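Local coordinates for hyaluronidase-phage associated (Streptococcus pyogenes, PDB 2WB3) that cleaves hyaluronan as a phage tail-fibre lyase, its chains associating in a triple-stranded beta-helix, at the interface of chains A and B. Sequence-based numbering; all coordinates share one arbitrary frame. Chains: chain A/B, Hyaluronidase-phage associated.

Contact 1: the interface of chains A and B. Residues chain A 58, 60-62; chain B 38-41.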
# COMPACT_ATOMS: atom_id res chain seq x y z
N ASP A 58 -16.87 -6.51 24.46
CA ASP A 58 -15.81 -5.56 23.97
C ASP A 58 -15.59 -4.40 24.94
O ASP A 58 -15.19 -3.29 24.53
CB ASP A 58 -16.21 -5.04 22.57
CG ASP A 58 -17.57 -4.35 22.55
OD1 ASP A 58 -18.27 -4.23 23.60
OD2 ASP A 58 -17.92 -3.82 21.49
N ASN A 60 -13.28 -3.62 26.98
CA ASN A 60 -11.94 -3.01 26.99
C ASN A 60 -11.51 -2.44 25.63
O ASN A 60 -10.37 -1.92 25.52
CB ASN A 60 -10.86 -4.01 27.42
CG ASN A 60 -11.04 -4.51 28.84
OD1 ASN A 60 -11.25 -5.70 29.05
ND2 ASN A 60 -11.05 -3.61 29.79
N ALA A 61 -12.36 -2.56 24.60
CA ALA A 61 -11.98 -2.21 23.24
C ALA A 61 -12.17 -0.71 23.11
O ALA A 61 -12.83 -0.11 23.94
CB ALA A 61 -12.89 -2.93 22.21
N ALA A 62 -11.65 -0.14 22.04
CA ALA A 62 -11.81 1.29 21.77
C ALA A 62 -11.77 1.50 20.25
O ALA A 62 -11.26 0.68 19.54
CB ALA A 62 -10.67 2.12 22.50
N GLU B 38 -12.22 -5.43 17.27
CA GLU B 38 -11.34 -5.83 18.39
C GLU B 38 -12.10 -6.18 19.64
O GLU B 38 -13.02 -5.47 20.05
CB GLU B 38 -10.39 -4.68 18.71
CG GLU B 38 -9.42 -4.35 17.58
CD GLU B 38 -10.05 -3.64 16.42
OE1 GLU B 38 -11.09 -3.00 16.59
OE2 GLU B 38 -9.50 -3.69 15.32
N LYS B 39 -11.69 -7.22 20.32
CA LYS B 39 -12.30 -7.55 21.59
C LYS B 39 -11.73 -6.65 22.60
O LYS B 39 -12.37 -6.21 23.49
CB LYS B 39 -11.94 -8.95 22.03
CG LYS B 39 -12.36 -9.27 23.44
CD LYS B 39 -11.95 -10.66 23.82
CE LYS B 39 -12.49 -11.12 25.15
NZ LYS B 39 -13.72 -10.49 25.72
N ALA B 40 -10.46 -6.30 22.57
CA ALA B 40 -9.91 -5.51 23.67
C ALA B 40 -8.78 -4.53 23.37
O ALA B 40 -7.98 -4.22 24.23
CB ALA B 40 -9.50 -6.42 24.78
N LEU B 41 -8.76 -4.04 22.15
CA LEU B 41 -7.75 -3.19 21.68
C LEU B 41 -8.40 -2.05 20.92
O LEU B 41 -9.54 -2.05 20.67
CB LEU B 41 -6.87 -3.98 20.77
CG LEU B 41 -6.12 -5.07 21.47
CD1 LEU B 41 -5.53 -5.92 20.49
CD2 LEU B 41 -5.12 -4.48 22.36
O HOH W 1 -7.29 -1.83 25.93
O HOH W 2 -13.15 -6.51 26.14
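A:Asn60 and B:Ala40 meet methylene to methyl, A:Asn60 CB lying 3.8 Å from B:Ala40 CB, where two loops of neighbouring chains pass each other. Beyond CB, the asparagine leaves the partner. With CG anti to the carbonyl carbon and beside the backbone N (chi1 -63°), the amide swings away, so that OD1 ends 4.7 Å from B:Ala40 CB and the amide nitrogen ND2 farther still. The side chain thus contributes its root, and the polar work falls to its backbone. Water 2 joins A:Asn60 N to B:Lys39 O, 2.8 Å from that carbonyl oxygen, while water 1 bridges two carbonyl oxygens, A:Asn60 O and B:Ala40 O, which cannot bond each other and can share the hydrogens of the water. Next along the chain, the methyl of A:Ala61 sits against backbone oxygens, its CB 3.3 Å from B:Glu38 O and close to B:Lys39 O as well. The direct polar tie comes at A:Ala62, a one-residue strand: A:Ala62 N donates to B:Leu41 O over 3.2 Å, fairly straight at the hydrogen (158°) but approaching from well above the carbonyl plane. Main-chain bonding, small side chains and bridging water together register the loop at 38-41 of one chain against the loop at 58-61 of the next, probably helping to hold the intertwined fibre in step.

Contact 2: the interface of chains A and B. Residues chain A 106, 116, 118-121; chain B 112-114.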
# COMPACT_ATOMS: atom_id res chain seq x y z
N PHE A 106 -21.69 15.53 25.27
CA PHE A 106 -20.63 16.38 25.79
C PHE A 106 -20.00 17.05 24.60
O PHE A 106 -19.78 16.41 23.59
CB PHE A 106 -19.56 15.51 26.50
CG PHE A 106 -18.41 16.30 27.09
CD1 PHE A 106 -18.44 16.70 28.41
CD2 PHE A 106 -17.28 16.60 26.35
CE1 PHE A 106 -17.40 17.43 28.95
CE2 PHE A 106 -16.22 17.35 26.90
CZ PHE A 106 -16.29 17.74 28.21
N SER A 116 -21.87 19.60 29.26
CA SER A 116 -22.00 18.21 29.66
C SER A 116 -23.48 17.96 29.91
O SER A 116 -24.13 18.79 30.54
CB SER A 116 -21.22 17.95 30.95
OG SER A 116 -21.50 16.65 31.47
N ALA A 118 -24.84 15.62 31.83
CA ALA A 118 -25.12 14.92 33.09
C ALA A 118 -24.23 15.35 34.25
O ALA A 118 -23.14 15.89 34.05
CB ALA A 118 -25.02 13.40 32.92
N SER A 119 -24.70 15.07 35.47
CA SER A 119 -23.96 15.37 36.68
C SER A 119 -22.55 14.83 36.63
O SER A 119 -22.31 13.66 36.29
CB SER A 119 -24.67 14.82 37.92
OG SER A 119 -25.88 15.53 38.13
N SER A 120 -21.62 15.69 37.03
CA SER A 120 -20.22 15.43 36.86
C SER A 120 -19.49 15.67 38.15
O SER A 120 -20.11 16.09 39.16
CB SER A 120 -19.70 16.33 35.74
OG SER A 120 -20.39 15.97 34.55
N ILE A 121 -18.19 15.43 38.14
CA ILE A 121 -17.44 15.34 39.36
C ILE A 121 -16.02 15.82 39.12
O ILE A 121 -15.39 15.44 38.13
CB ILE A 121 -17.33 13.92 39.85
CG1 ILE A 121 -18.69 13.32 40.13
CG2 ILE A 121 -16.55 13.84 41.15
CD1 ILE A 121 -18.58 11.80 40.34
N GLY B 112 -22.40 11.49 29.05
CA GLY B 112 -21.87 12.84 28.89
C GLY B 112 -21.39 13.44 30.19
O GLY B 112 -20.87 14.55 30.20
N ASP B 113 -21.54 12.71 31.28
CA ASP B 113 -20.91 13.09 32.53
C ASP B 113 -19.40 13.05 32.40
O ASP B 113 -18.85 12.18 31.73
CB ASP B 113 -21.35 12.17 33.66
CG ASP B 113 -21.10 10.73 33.35
OD1 ASP B 113 -21.69 10.22 32.37
OD2 ASP B 113 -20.32 10.08 34.07
N PHE B 114 -18.71 13.97 33.06
CA PHE B 114 -17.25 13.89 33.11
C PHE B 114 -16.80 13.66 34.55
O PHE B 114 -17.52 13.95 35.53
CB PHE B 114 -16.57 15.11 32.45
CG PHE B 114 -16.78 16.40 33.19
CD1 PHE B 114 -15.91 16.79 34.18
CD2 PHE B 114 -17.85 17.22 32.87
CE1 PHE B 114 -16.12 17.97 34.88
CE2 PHE B 114 -18.04 18.40 33.54
CZ PHE B 114 -17.20 18.76 34.56
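A:Ser120 lies over one face of the B:Phe114 ring, and here the packing is tight. Its CB stands 3.5 Å from the ring centroid in a CH-pi contact, displaced toward the CE2 rim. The ring is brought under the serine because CG of B:Phe114 lies between its own backbone N and carbonyl carbon (chi1 67°), the crowded position. The same residue is also gripped through its backbone: B:Phe114 N donates to A:Ser120 OG over 3.0 Å in a nearly straight bond (169° at the hydrogen), and B:Phe114 O accepts a hydrogen bond from A:Ile121 N. The serine hydroxyl in turn donates to A:Ala118 O at 2.8 Å, so that a bond within chain A fixes its rotation and leaves it ready to accept from chain B. A:Ser116 adds its CB at the edge of the ring, in plane. Its hydroxyl OG makes a short 2.5 Å bond to B:Gly112 O, arriving from above that carbonyl plane, and also reaches A:Ala118 O along a lone pair; with one hydrogen to give, it presumably divides or favours one of these acceptors. Farther round, the side chains of A:Phe106 and B:Phe114 cross at about a right angle, a looser touch with A:Phe106 CE1 4.0 Å from B:Phe114 CD2. Looser too is the touch between B:Asp113 CB and the methyl CB of A:Ala118, 3.9 Å apart, although the same B:Asp113 CB comes close to A:Ser119 O; the aspartate carboxylate turns away from both residues. An aromatic ring packed on serine methylenes, with the serine hydroxyls bonding backbone groups of chain B, thus joins the strand beginning at B:Phe114 to strand 120-122 of chain A, probably locking the subunits together toward the C-terminal part of the fragment.

Contact 1 and contact 2 lie about 24 Å apart, between their C-alpha centres, along the same interface of chains A and B, and have no residue in common. In both, unlike segments of identical chains meet, and the chain B segment mostly precedes that of chain A, by about 20 residues in contact 1 and by a few in contact 2, with A:Phe106 the exception. Strand 114-116 supplies A:Ser116 on one side of contact 2 and B:Phe114 on the other. Such use of two different surfaces by identical, parallel chains suits a cyclic, triple-stranded fibre, with separated fastenings along the shaft.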